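Local coordinates for protein cellobiose 2-epimerase (Caldibacillus thermoamylovorans, PDB 5ZHB) that probably catalyses the reversible epimerisation at carbon 2 of the reducing-end sugar of cellobiose, converting its glucose unit into mannose, at residues Gly48-Cys53 / Gly369-Pro374; Ala179-Asn184 / Asn234-Ile239; Thr185-Leu190 / Ile249-Leu254; Asp288-Tyr293 / Tyr302-Trp307. One frame throughout, in Å; residues are numbered along the deposited sequence.

In the fold
The chain is built mainly of helices in the (alpha/alpha)6-barrel manner expected of the N-acylglucosamine 2-epimerase family, and the four contacts sample different places around it. Contact 1 joins residues 316 apart and brackets the other three in sequence. Contacts 2 and 3 share helix 183-199 and interleave in sequence; their centres are 15 Å apart, and Ile181 and Trp236 pack on His186. Contact 4 follows both, at the hairpin leading into helix 306-323. It touches contact 1 through Trp306 against Trp371 and Lys372, and contact 3 through Trp307 against Glu250. Contacts 2 and 4 lie farthest apart, 26 Å between centres. Contacts 1, 3 and 4 thus meet where that helix starts, contact 2 joining through helix 183-199.

Contact 1 of 4, residues Gly48-Cys53 / Gly369-Pro374; sequences GGIATC and GPWKCP
The indole of Trp371 is met by Ile50 at the far corner of its six-membered ring, where CD1 of Ile50 lies 4.1 Å from CH2 of Trp371. The methyl comes in obliquely, neither squarely over a face nor in the ring plane. CG of Trp371 is anti to its carbonyl carbon (chi1 -67°), and although CB points away from helix 49-66 the ring end comes back to it. Trp96 and Tyr112 also touch the indole. The rest of the contact is a methyl against a turn carbonyl, Ala51 CB 3.9 Å from Pro370 O, and the Cys373 sulfur, whose SG is 4.4 Å from Ala51 CA. Residues 369-372 form a type I beta turn, closed by Lys372 N to Gly369 O at 3.0 Å. On the helix side, Thr52 OG1 and Thr52 N grip Gly48 O from opposite faces of its plane. An early helix, 49-66, thus packs against the loop before the last one, 375-387, consistent with an (alpha/alpha)6 barrel closing on itself.

Contact 2 of 4, residues Ala179-Asn184 / Asn234-Ile239; sequences ADITMN and NHWESI
Asp180 and Asn234 bring the two backbones closest, their CA atoms 5.6 Å apart, just beyond the antiparallel pairing of strands 181-182 and 231-232. A classic beta bulge marks this two-stranded sheet, Asp180 and Ile181 sharing Phe232 as their partner across it, and residues 234-239 form the loop that leaves its second strand. Trp236 has a positive phi (61°), a left-handed backbone conformation within that loop. Its indole reaches back over Ile181, and the two side chains cross at about a right angle. CG2 of Ile181 stands over one face of the Trp236 six-membered ring, 3.6 Å from its centroid and 16° off the normal, a CH-pi contact. The other branch end, Ile181 CD1, lies above the five-membered ring, 3.9 Å from Trp236 NE1. That N-H is used by Asn154 O, while the rings of Phe232 and His186 meet the indole edge-to-face. Nearer the surface, the carboxylate of Asp180 and the amide of Asn234 are stacked, their planes 16° apart. Asn234 ND2 is 3.2 Å from Asp180 CG, but its 3.4 Å approach to Asp180 OD1 has a poor angle and is not counted as a hydrogen bond, so these two flat groups meet by stacking. At the other end of the loop, the tip of Ile239 closes on backbone: its CD1 rests 3.8 Å from Ala179 CA.

Contact 3 of 4, residues Thr185-Leu190 / Ile249-Leu254; sequences THLHVL and IEASWL
Leu187 of helix 183-199 and Ala251 of helix 245-262 mark the closest backbone approach, 6.8 Å between their CA atoms. The two helix segments run in the same sense, 30° apart, with axes no nearer than 10.8 Å, so side chains must span the gap. The apolar part rests on Leu187: its CB already points at helix 245-262, and with CG anti to the backbone N (chi1 178°) the branch point is carried into the gap. Its CD1 touches Ala251 CB at 3.9 Å and Leu254 CD1 at 4.0 Å. An alanine at Leu187 would probably open a gap between the helices, leaving the Ala251 and Leu254 methyls without their packing partner. The extended Glu250 makes van der Waals contacts with its carboxylate. OE1 of Glu250 lies 3.6 Å from Leu187 CD2, whereas OE2 of Glu250 comes to the edge of the His188 ring, 3.6 Å from its CE1. The imidazole and carboxylate planes are 65° apart. His188 ND1 bonds instead to Glu191, and Tyr375 packs against both His188 and Glu250. With no hydrogen bond between the segments, packing holds the helices here, and the buried Glu250 OE2 takes its hydrogen bond from outside the pair.

Contact 4 of 4, residues Asp288-Tyr293 / Tyr302-Trp307; sequences DGSLAY and YTRVWW
Ser290 OG is held between two polar groups: it donates to Asp288 OD1 at 2.7 Å and accepts from Arg304 NE, also at 2.7 Å. With OG between the backbone N and the carbonyl carbon (chi1 75°), this hydroxyl lies between the Asp288 carboxylate and Arg304 NE. Asp288 OD1 takes a second bond, from Ser290 N, which closes an Asx turn. The other carboxylate oxygen, Asp288 OD2, forms a salt bridge with Arg304 NH2 at 2.8 Å; the side chains meet tip to tip, with the two planes 66° apart. Arg304 bends at chi2 (74°), and its NH1 donates to Tyr302 O, so all three guanidinium nitrogens are engaged. An alanine in place of Arg304 would probably leave the Asp288 carboxylate without its cationic mate and Ser290 OG without its N-H donor. The loop 288-293 leads into a beta hairpin, strands 294-296 and 299-305, in a four-stranded antiparallel sheet. At the end of strand 299-305 a water ties the segments together, donating to Leu291 O (2.9 Å) and Thr303 O (2.8 Å) and accepting from Val305 N. Farther on, Val305 CG2 sits over one face of the Tyr293 ring, 3.9 Å from its centroid, a CH-pi contact. Trp307 CZ2 comes to the edge of that same ring, 4.3 Å from Tyr293 CE1, while the Trp307 indole also stacks with His376.

Contact 1 of 4, residues Gly48-Cys53 / Gly369-Pro374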
loop_
_atom_site.group_PDB
_atom_site.type_symbol
_atom_site.label_atom_id
_atom_site.label_comp_id
_atom_site.label_asym_id
_atom_site.label_seq_id
_atom_site.Cartn_x
_atom_site.Cartn_y
_atom_site.Cartn_z
ATOM N N GLY A 48 1.845 -14.214 -4.638
ATOM C CA GLY A 48 0.909 -13.175 -5.077
ATOM C C GLY A 48 1.552 -12.226 -6.076
ATOM O O GLY A 48 2.728 -11.918 -5.967
ATOM N N GLY A 49 0.740 -11.725 -7.018
ATOM C CA GLY A 49 1.170 -10.723 -7.963
ATOM C C GLY A 49 1.447 -9.408 -7.239
ATOM O O GLY A 49 2.515 -8.817 -7.406
ATOM N N ILE A 50 0.495 -9.006 -6.392
ATOM C CA ILE A 50 0.693 -7.809 -5.583
ATOM C C ILE A 50 1.857 -7.981 -4.600
ATOM O O ILE A 50 2.664 -7.058 -4.455
ATOM C CB ILE A 50 -0.611 -7.345 -4.912
ATOM C CG1 ILE A 50 -1.585 -6.860 -5.998
ATOM C CG2 ILE A 50 -0.303 -6.223 -3.906
ATOM C CD1 ILE A 50 -2.971 -6.505 -5.513
ATOM N N ALA A 51 1.927 -9.113 -3.898
ATOM C CA ALA A 51 3.054 -9.356 -2.999
ATOM C C ALA A 51 4.378 -9.153 -3.745
ATOM O O ALA A 51 5.318 -8.558 -3.207
ATOM C CB ALA A 51 2.942 -10.721 -2.363
ATOM N N THR A 52 4.464 -9.626 -4.992
ATOM C CA THR A 52 5.718 -9.553 -5.742
ATOM C C THR A 52 6.051 -8.096 -6.082
ATOM O O THR A 52 7.212 -7.684 -5.991
ATOM C CB THR A 52 5.653 -10.433 -7.005
ATOM O OG1 THR A 52 5.432 -11.805 -6.691
ATOM C CG2 THR A 52 6.941 -10.372 -7.794
ATOM N N CYS A 53 5.050 -7.332 -6.539
ATOM C CA CYS A 53 5.214 -5.902 -6.710
ATOM C C CYS A 53 5.722 -5.253 -5.425
ATOM O O CYS A 53 6.611 -4.411 -5.472
ATOM C CB CYS A 53 3.915 -5.204 -7.085
ATOM S SG CYS A 53 3.222 -5.753 -8.661
ATOM N N GLY A 369 2.857 -13.485 3.429
ATOM C CA GLY A 369 2.024 -14.124 2.442
ATOM C C GLY A 369 1.403 -13.123 1.479
ATOM O O GLY A 369 1.806 -11.972 1.444
ATOM N N PRO A 370 0.398 -13.555 0.696
ATOM C CA PRO A 370 -0.155 -12.724 -0.360
ATOM C C PRO A 370 -0.580 -11.343 0.122
ATOM O O PRO A 370 -0.550 -10.417 -0.675
ATOM C CB PRO A 370 -1.336 -13.556 -0.881
ATOM C CG PRO A 370 -0.911 -14.980 -0.588
ATOM C CD PRO A 370 -0.261 -14.869 0.783
ATOM N N TRP A 371 -1.023 -11.230 1.378
ATOM C CA TRP A 371 -1.541 -9.968 1.878
ATOM C C TRP A 371 -0.676 -9.387 2.987
ATOM O O TRP A 371 -1.077 -8.397 3.593
ATOM C CB TRP A 371 -2.994 -10.141 2.336
ATOM C CG TRP A 371 -3.875 -10.425 1.152
ATOM C CD1 TRP A 371 -4.509 -11.600 0.875
ATOM C CD2 TRP A 371 -4.065 -9.561 0.003
ATOM N NE1 TRP A 371 -5.135 -11.508 -0.340
ATOM C CE2 TRP A 371 -4.877 -10.277 -0.900
ATOM C CE3 TRP A 371 -3.653 -8.262 -0.337
ATOM C CZ2 TRP A 371 -5.268 -9.737 -2.124
ATOM C CZ3 TRP A 371 -4.023 -7.736 -1.562
ATOM C CH2 TRP A 371 -4.818 -8.471 -2.445
ATOM N N LYS A 372 0.535 -9.928 3.203
ATOM C CA LYS A 372 1.421 -9.339 4.191
ATOM C C LYS A 372 2.852 -9.454 3.697
ATOM O O LYS A 372 3.360 -10.573 3.511
ATOM C CB LYS A 372 1.272 -9.945 5.582
ATOM C CG LYS A 372 2.158 -9.207 6.631
ATOM C CD LYS A 372 1.859 -9.602 8.069
ATOM C CE LYS A 372 2.807 -9.024 9.081
ATOM N NZ LYS A 372 4.194 -9.322 8.784
ATOM N N CYS A 373 3.445 -8.279 3.456
ATOM C CA CYS A 373 4.749 -8.217 2.831
ATOM C C CYS A 373 5.472 -7.010 3.422
ATOM O O CYS A 373 5.109 -6.554 4.504
ATOM C CB CYS A 373 4.599 -8.352 1.325
ATOM S SG CYS A 373 3.582 -7.017 0.646
ATOM N N PRO A 374 6.645 -6.612 2.885
ATOM C CA PRO A 374 7.434 -5.565 3.534
ATOM C C PRO A 374 7.158 -4.128 3.112
ATOM O O PRO A 374 7.887 -3.242 3.523
ATOM C CB PRO A 374 8.845 -5.989 3.082
ATOM C CG PRO A 374 8.651 -6.446 1.663
ATOM C CD PRO A 374 7.317 -7.169 1.705
#

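Contact 2 of 4, residues Ala179-Asn184 / Asn234-Ile239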
loop_
_atom_site.group_PDB
_atom_site.type_symbol
_atom_site.label_atom_id
_atom_site.label_comp_id
_atom_site.label_asym_id
_atom_site.label_seq_id
_atom_site.Cartn_x
_atom_site.Cartn_y
_atom_site.Cartn_z
ATOM N N ALA A 179 -19.999 -3.668 -4.244
ATOM C CA ALA A 179 -19.524 -2.349 -4.634
ATOM C C ALA A 179 -19.153 -2.367 -6.110
ATOM O O ALA A 179 -18.548 -3.335 -6.558
ATOM C CB ALA A 179 -18.325 -1.969 -3.807
ATOM N N ASP A 180 -19.476 -1.278 -6.819
ATOM C CA ASP A 180 -19.028 -1.035 -8.186
ATOM C C ASP A 180 -17.722 -0.246 -8.216
ATOM O O ASP A 180 -16.969 -0.272 -9.199
ATOM C CB ASP A 180 -20.106 -0.262 -8.937
ATOM C CG ASP A 180 -21.475 -0.939 -8.908
ATOM O OD1 ASP A 180 -21.578 -2.063 -9.448
ATOM O OD2 ASP A 180 -22.407 -0.373 -8.290
ATOM N N ILE A 181 -17.536 0.597 -7.192
ATOM C CA ILE A 181 -16.414 1.519 -7.146
ATOM C C ILE A 181 -15.839 1.392 -5.738
ATOM O O ILE A 181 -16.596 1.242 -4.785
ATOM C CB ILE A 181 -16.825 2.972 -7.469
ATOM C CG1 ILE A 181 -17.223 3.174 -8.943
ATOM C CG2 ILE A 181 -15.704 3.938 -7.067
ATOM C CD1 ILE A 181 -17.849 4.530 -9.251
ATOM N N THR A 182 -14.500 1.367 -5.630
ATOM C CA THR A 182 -13.847 1.327 -4.323
ATOM C C THR A 182 -12.828 2.458 -4.186
ATOM O O THR A 182 -12.072 2.807 -5.095
ATOM C CB THR A 182 -13.222 -0.037 -3.990
ATOM O OG1 THR A 182 -11.986 -0.223 -4.689
ATOM C CG2 THR A 182 -14.201 -1.176 -4.212
ATOM N N MET A 183 -12.794 2.986 -2.955
ATOM C CA MET A 183 -11.785 3.914 -2.486
ATOM C C MET A 183 -10.422 3.249 -2.595
ATOM O O MET A 183 -9.459 3.866 -3.074
ATOM C CB MET A 183 -12.131 4.335 -1.043
ATOM C CG MET A 183 -11.097 5.178 -0.326
ATOM S SD MET A 183 -9.770 4.203 0.428
ATOM C CE MET A 183 -10.664 3.415 1.757
ATOM N N ASN A 184 -10.360 1.980 -2.200
ATOM C CA ASN A 184 -9.059 1.309 -2.133
ATOM C C ASN A 184 -8.367 1.318 -3.493
ATOM O O ASN A 184 -7.177 1.627 -3.582
ATOM C CB ASN A 184 -9.181 -0.094 -1.560
ATOM C CG ASN A 184 -7.823 -0.696 -1.278
ATOM O OD1 ASN A 184 -7.101 -0.210 -0.406
ATOM N ND2 ASN A 184 -7.451 -1.701 -2.062
ATOM N N ASN A 234 -22.347 2.840 -8.701
ATOM C CA ASN A 234 -21.897 3.481 -9.923
ATOM C C ASN A 234 -22.214 4.974 -9.955
ATOM O O ASN A 234 -21.728 5.671 -10.840
ATOM C CB ASN A 234 -22.488 2.796 -11.149
ATOM C CG ASN A 234 -21.609 1.654 -11.589
ATOM O OD1 ASN A 234 -20.398 1.845 -11.792
ATOM N ND2 ASN A 234 -22.186 0.468 -11.707
ATOM N N HIS A 235 -23.021 5.460 -9.008
ATOM C CA HIS A 235 -23.295 6.886 -8.924
ATOM C C HIS A 235 -22.374 7.561 -7.906
ATOM O O HIS A 235 -22.637 8.696 -7.524
ATOM C CB HIS A 235 -24.778 7.117 -8.604
ATOM C CG HIS A 235 -25.639 6.846 -9.792
ATOM N ND1 HIS A 235 -26.720 5.993 -9.770
ATOM C CD2 HIS A 235 -25.520 7.279 -11.060
ATOM C CE1 HIS A 235 -27.254 5.942 -10.983
ATOM N NE2 HIS A 235 -26.544 6.715 -11.782
ATOM N N TRP A 236 -21.321 6.848 -7.455
ATOM C CA TRP A 236 -20.373 7.352 -6.474
ATOM C C TRP A 236 -21.085 7.678 -5.171
ATOM O O TRP A 236 -20.655 8.546 -4.424
ATOM C CB TRP A 236 -19.583 8.564 -6.988
ATOM C CG TRP A 236 -18.293 8.317 -7.727
ATOM C CD1 TRP A 236 -18.069 8.500 -9.058
ATOM C CD2 TRP A 236 -17.021 7.909 -7.161
ATOM N NE1 TRP A 236 -16.763 8.223 -9.372
ATOM C CE2 TRP A 236 -16.095 7.861 -8.227
ATOM C CE3 TRP A 236 -16.583 7.568 -5.873
ATOM C CZ2 TRP A 236 -14.763 7.499 -8.034
ATOM C CZ3 TRP A 236 -15.266 7.198 -5.691
ATOM C CH2 TRP A 236 -14.367 7.191 -6.747
ATOM N N GLU A 237 -22.139 6.929 -4.864
ATOM C CA GLU A 237 -22.813 7.054 -3.592
ATOM C C GLU A 237 -22.327 5.925 -2.695
ATOM O O GLU A 237 -22.365 4.764 -3.078
ATOM C CB GLU A 237 -24.326 7.012 -3.801
ATOM C CG GLU A 237 -24.826 8.126 -4.720
ATOM C CD GLU A 237 -26.313 8.122 -5.048
ATOM O OE1 GLU A 237 -27.008 7.106 -4.823
ATOM O OE2 GLU A 237 -26.775 9.193 -5.502
ATOM N N SER A 238 -21.920 6.276 -1.483
ATOM C CA SER A 238 -21.428 5.295 -0.542
ATOM C C SER A 238 -22.549 4.323 -0.160
ATOM O O SER A 238 -23.691 4.724 0.034
ATOM C CB SER A 238 -20.813 6.004 0.636
ATOM O OG SER A 238 -20.612 5.100 1.707
ATOM N N ILE A 239 -22.237 3.027 -0.048
ATOM C CA ILE A 239 -23.277 2.024 0.152
ATOM C C ILE A 239 -23.120 1.291 1.476
ATOM O O ILE A 239 -23.926 0.414 1.763
ATOM C CB ILE A 239 -23.336 1.028 -1.018
ATOM C CG1 ILE A 239 -22.010 0.308 -1.239
ATOM C CG2 ILE A 239 -23.797 1.741 -2.286
ATOM C CD1 ILE A 239 -22.098 -0.860 -2.209
#

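Contact 3 of 4, residues Thr185-Leu190 / Ile249-Leu254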
loop_
_atom_site.group_PDB
_atom_site.type_symbol
_atom_site.label_atom_id
_atom_site.label_comp_id
_atom_site.label_asym_id
_atom_site.label_seq_id
_atom_site.Cartn_x
_atom_site.Cartn_y
_atom_site.Cartn_z
ATOM N N THR A 185 -9.092 0.930 -4.566
ATOM C CA THR A 185 -8.488 0.879 -5.898
ATOM C C THR A 185 -8.039 2.267 -6.344
ATOM O O THR A 185 -6.934 2.426 -6.834
ATOM C CB THR A 185 -9.460 0.258 -6.906
ATOM O OG1 THR A 185 -9.660 -1.094 -6.511
ATOM C CG2 THR A 185 -8.904 0.270 -8.319
ATOM N N HIS A 186 -8.881 3.293 -6.108
ATOM C CA HIS A 186 -8.553 4.661 -6.464
ATOM C C HIS A 186 -7.306 5.142 -5.721
ATOM O O HIS A 186 -6.463 5.839 -6.296
ATOM C CB HIS A 186 -9.804 5.532 -6.254
ATOM C CG HIS A 186 -10.808 5.279 -7.342
ATOM N ND1 HIS A 186 -11.687 4.217 -7.305
ATOM C CD2 HIS A 186 -11.039 5.931 -8.521
ATOM C CE1 HIS A 186 -12.423 4.226 -8.427
ATOM N NE2 HIS A 186 -12.052 5.258 -9.185
ATOM N N LEU A 187 -7.160 4.741 -4.449
ATOM C CA LEU A 187 -6.011 5.206 -3.668
ATOM C C LEU A 187 -4.715 4.711 -4.306
ATOM O O LEU A 187 -3.749 5.479 -4.479
ATOM C CB LEU A 187 -6.154 4.749 -2.211
ATOM C CG LEU A 187 -5.006 5.115 -1.254
ATOM C CD1 LEU A 187 -4.757 6.597 -1.252
ATOM C CD2 LEU A 187 -5.261 4.632 0.150
ATOM N N HIS A 188 -4.676 3.395 -4.604
ATOM C CA HIS A 188 -3.452 2.774 -5.114
ATOM C C HIS A 188 -3.200 3.151 -6.574
ATOM O O HIS A 188 -2.044 3.190 -6.991
ATOM C CB HIS A 188 -3.377 1.293 -4.727
ATOM C CG HIS A 188 -3.310 1.177 -3.246
ATOM N ND1 HIS A 188 -2.181 1.541 -2.535
ATOM C CD2 HIS A 188 -4.241 0.907 -2.331
ATOM C CE1 HIS A 188 -2.442 1.404 -1.238
ATOM N NE2 HIS A 188 -3.669 1.045 -1.093
ATOM N N VAL A 189 -4.242 3.487 -7.343
ATOM C CA VAL A 189 -3.990 4.074 -8.644
ATOM C C VAL A 189 -3.286 5.420 -8.448
ATOM O O VAL A 189 -2.295 5.703 -9.108
ATOM C CB VAL A 189 -5.254 4.189 -9.509
ATOM C CG1 VAL A 189 -4.998 4.989 -10.789
ATOM C CG2 VAL A 189 -5.794 2.805 -9.835
ATOM N N LEU A 190 -3.804 6.263 -7.546
ATOM C CA LEU A 190 -3.169 7.559 -7.283
ATOM C C LEU A 190 -1.722 7.393 -6.813
ATOM O O LEU A 190 -0.814 8.071 -7.288
ATOM C CB LEU A 190 -4.034 8.311 -6.276
ATOM C CG LEU A 190 -3.505 9.674 -5.818
ATOM C CD1 LEU A 190 -3.353 10.665 -6.961
ATOM C CD2 LEU A 190 -4.484 10.206 -4.822
ATOM N N ILE A 249 -5.599 7.785 7.087
ATOM C CA ILE A 249 -4.368 8.448 7.448
ATOM C C ILE A 249 -3.305 8.169 6.388
ATOM O O ILE A 249 -2.484 9.034 6.082
ATOM C CB ILE A 249 -3.952 8.097 8.892
ATOM C CG1 ILE A 249 -2.834 9.001 9.371
ATOM C CG2 ILE A 249 -3.605 6.611 9.074
ATOM C CD1 ILE A 249 -3.168 10.482 9.290
ATOM N N GLU A 250 -3.353 6.972 5.784
ATOM C CA GLU A 250 -2.522 6.674 4.631
ATOM C C GLU A 250 -2.834 7.637 3.484
ATOM O O GLU A 250 -1.922 8.223 2.923
ATOM C CB GLU A 250 -2.796 5.226 4.211
ATOM C CG GLU A 250 -1.970 4.789 2.999
ATOM C CD GLU A 250 -2.290 3.368 2.527
ATOM O OE1 GLU A 250 -3.428 2.891 2.764
ATOM O OE2 GLU A 250 -1.386 2.731 1.940
ATOM N N ALA A 251 -4.115 7.759 3.123
ATOM C CA ALA A 251 -4.545 8.629 2.042
ATOM C C ALA A 251 -4.115 10.077 2.272
ATOM O O ALA A 251 -3.680 10.746 1.337
ATOM C CB ALA A 251 -6.049 8.565 1.905
ATOM N N SER A 252 -4.218 10.532 3.531
ATOM C CA SER A 252 -3.798 11.884 3.874
ATOM C C SER A 252 -2.426 12.168 3.285
ATOM O O SER A 252 -2.258 13.143 2.573
ATOM C CB SER A 252 -3.814 12.109 5.359
ATOM O OG SER A 252 -3.273 13.376 5.690
ATOM N N TRP A 253 -1.423 11.325 3.566
ATOM C CA TRP A 253 -0.072 11.672 3.162
ATOM C C TRP A 253 0.233 11.247 1.728
ATOM O O TRP A 253 1.029 11.916 1.066
ATOM C CB TRP A 253 0.962 11.144 4.154
ATOM C CG TRP A 253 1.278 9.676 4.083
ATOM C CD1 TRP A 253 0.692 8.677 4.791
ATOM C CD2 TRP A 253 2.312 9.060 3.298
ATOM N NE1 TRP A 253 1.242 7.470 4.455
ATOM C CE2 TRP A 253 2.252 7.678 3.562
ATOM C CE3 TRP A 253 3.276 9.528 2.409
ATOM C CZ2 TRP A 253 3.132 6.778 2.969
ATOM C CZ3 TRP A 253 4.140 8.635 1.806
ATOM C CH2 TRP A 253 4.094 7.281 2.124
ATOM N N LEU A 254 -0.436 10.199 1.233
ATOM C CA LEU A 254 -0.322 9.850 -0.185
ATOM C C LEU A 254 -0.941 10.923 -1.090
ATOM O O LEU A 254 -0.339 11.295 -2.084
ATOM C CB LEU A 254 -0.924 8.483 -0.487
ATOM C CG LEU A 254 -0.198 7.273 0.120
ATOM C CD1 LEU A 254 -0.910 6.000 -0.272
ATOM C CD2 LEU A 254 1.274 7.183 -0.267
#

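Contact 4 of 4, residues Asp288-Tyr293 / Tyr302-Trp307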
loop_
_atom_site.group_PDB
_atom_site.type_symbol
_atom_site.label_atom_id
_atom_site.label_comp_id
_atom_site.label_asym_id
_atom_site.label_seq_id
_atom_site.Cartn_x
_atom_site.Cartn_y
_atom_site.Cartn_z
ATOM N N ASP A 288 -4.268 3.717 24.639
ATOM C CA ASP A 288 -2.858 3.304 24.710
ATOM C C ASP A 288 -2.005 3.959 23.619
ATOM O O ASP A 288 -0.793 3.774 23.590
ATOM C CB ASP A 288 -2.668 1.791 24.756
ATOM C CG ASP A 288 -3.200 1.063 23.533
ATOM O OD1 ASP A 288 -3.551 1.773 22.566
ATOM O OD2 ASP A 288 -3.336 -0.177 23.582
ATOM N N GLY A 289 -2.615 4.751 22.729
ATOM C CA GLY A 289 -1.872 5.422 21.671
ATOM C C GLY A 289 -1.886 4.636 20.355
ATOM O O GLY A 289 -1.430 5.149 19.332
ATOM N N SER A 290 -2.419 3.409 20.382
ATOM C CA SER A 290 -2.501 2.568 19.184
ATOM C C SER A 290 -3.695 3.005 18.337
ATOM O O SER A 290 -4.533 3.770 18.801
ATOM C CB SER A 290 -2.555 1.084 19.552
ATOM O OG SER A 290 -3.819 0.671 20.061
ATOM N N LEU A 291 -3.812 2.500 17.101
ATOM C CA LEU A 291 -5.001 2.777 16.298
ATOM C C LEU A 291 -5.880 1.550 16.153
ATOM O O LEU A 291 -5.402 0.461 15.851
ATOM C CB LEU A 291 -4.657 3.276 14.905
ATOM C CG LEU A 291 -4.306 4.755 14.863
ATOM C CD1 LEU A 291 -2.864 4.907 15.227
ATOM C CD2 LEU A 291 -4.664 5.337 13.537
ATOM N N ALA A 292 -7.189 1.781 16.312
ATOM C CA ALA A 292 -8.212 0.823 15.975
ATOM C C ALA A 292 -8.184 0.549 14.476
ATOM O O ALA A 292 -7.543 1.281 13.723
ATOM C CB ALA A 292 -9.584 1.347 16.402
ATOM N N TYR A 293 -8.953 -0.463 14.055
ATOM C CA TYR A 293 -8.956 -0.890 12.662
ATOM C C TYR A 293 -10.105 -0.265 11.874
ATOM O O TYR A 293 -9.888 0.367 10.841
ATOM C CB TYR A 293 -9.000 -2.421 12.642
ATOM C CG TYR A 293 -8.952 -3.030 11.255
ATOM C CD1 TYR A 293 -8.038 -2.597 10.294
ATOM C CD2 TYR A 293 -9.852 -4.022 10.900
ATOM C CE1 TYR A 293 -7.999 -3.171 9.030
ATOM C CE2 TYR A 293 -9.836 -4.581 9.639
ATOM C CZ TYR A 293 -8.915 -4.150 8.705
ATOM O OH TYR A 293 -8.948 -4.729 7.474
ATOM N N TYR A 302 -11.362 -3.222 17.483
ATOM C CA TYR A 302 -10.246 -2.723 18.270
ATOM C C TYR A 302 -8.957 -3.507 17.995
ATOM O O TYR A 302 -7.947 -3.257 18.648
ATOM C CB TYR A 302 -10.576 -2.815 19.770
ATOM C CG TYR A 302 -11.583 -1.760 20.200
ATOM C CD1 TYR A 302 -11.201 -0.430 20.296
ATOM C CD2 TYR A 302 -12.908 -2.081 20.463
ATOM C CE1 TYR A 302 -12.107 0.557 20.651
ATOM C CE2 TYR A 302 -13.823 -1.101 20.826
ATOM C CZ TYR A 302 -13.418 0.219 20.917
ATOM O OH TYR A 302 -14.272 1.227 21.244
ATOM N N THR A 303 -8.959 -4.376 16.989
ATOM C CA THR A 303 -7.733 -5.052 16.574
ATOM C C THR A 303 -6.714 -4.013 16.121
ATOM O O THR A 303 -7.049 -3.110 15.363
ATOM C CB THR A 303 -8.000 -6.007 15.414
ATOM O OG1 THR A 303 -9.041 -6.887 15.801
ATOM C CG2 THR A 303 -6.768 -6.837 15.064
ATOM N N ARG A 304 -5.478 -4.140 16.611
ATOM C CA ARG A 304 -4.367 -3.321 16.173
ATOM C C ARG A 304 -3.645 -4.018 15.018
ATOM O O ARG A 304 -2.978 -5.031 15.241
ATOM C CB ARG A 304 -3.368 -3.109 17.304
ATOM C CG ARG A 304 -3.740 -2.039 18.321
ATOM C CD ARG A 304 -4.874 -2.521 19.243
ATOM N NE ARG A 304 -4.938 -1.718 20.469
ATOM C CZ ARG A 304 -5.848 -1.860 21.436
ATOM N NH1 ARG A 304 -6.890 -2.646 21.262
ATOM N NH2 ARG A 304 -5.724 -1.155 22.542
ATOM N N VAL A 305 -3.857 -3.509 13.799
ATOM C CA VAL A 305 -3.373 -4.143 12.580
ATOM C C VAL A 305 -2.075 -3.451 12.226
ATOM O O VAL A 305 -2.025 -2.223 12.293
ATOM C CB VAL A 305 -4.391 -4.086 11.420
ATOM C CG1 VAL A 305 -3.840 -4.676 10.133
ATOM C CG2 VAL A 305 -5.669 -4.838 11.759
ATOM N N TRP A 306 -1.057 -4.226 11.796
ATOM C CA TRP A 306 0.294 -3.709 11.641
ATOM C C TRP A 306 0.344 -2.517 10.679
ATOM O O TRP A 306 0.909 -1.461 11.013
ATOM C CB TRP A 306 1.286 -4.839 11.258
ATOM C CG TRP A 306 1.570 -4.961 9.785
ATOM C CD1 TRP A 306 2.636 -4.412 9.144
ATOM C CD2 TRP A 306 0.762 -5.571 8.767
ATOM N NE1 TRP A 306 2.575 -4.689 7.807
ATOM C CE2 TRP A 306 1.432 -5.378 7.537
ATOM C CE3 TRP A 306 -0.441 -6.273 8.765
ATOM C CZ2 TRP A 306 0.918 -5.816 6.318
ATOM C CZ3 TRP A 306 -0.928 -6.743 7.565
ATOM C CH2 TRP A 306 -0.258 -6.526 6.365
ATOM N N TRP A 307 -0.264 -2.642 9.506
ATOM C CA TRP A 307 -0.119 -1.615 8.478
ATOM C C TRP A 307 -0.803 -0.313 8.893
ATOM O O TRP A 307 -0.317 0.756 8.528
ATOM C CB TRP A 307 -0.597 -2.084 7.094
ATOM C CG TRP A 307 -2.078 -2.290 6.909
ATOM C CD1 TRP A 307 -2.767 -3.462 6.984
ATOM C CD2 TRP A 307 -3.044 -1.280 6.551
ATOM N NE1 TRP A 307 -4.097 -3.252 6.742
ATOM C CE2 TRP A 307 -4.296 -1.920 6.476
ATOM C CE3 TRP A 307 -2.967 0.099 6.296
ATOM C CZ2 TRP A 307 -5.462 -1.226 6.141
ATOM C CZ3 TRP A 307 -4.117 0.775 5.946
ATOM C CH2 TRP A 307 -5.355 0.125 5.888
HETATM O O HOH W 1 -5.763 -1.382 13.638
#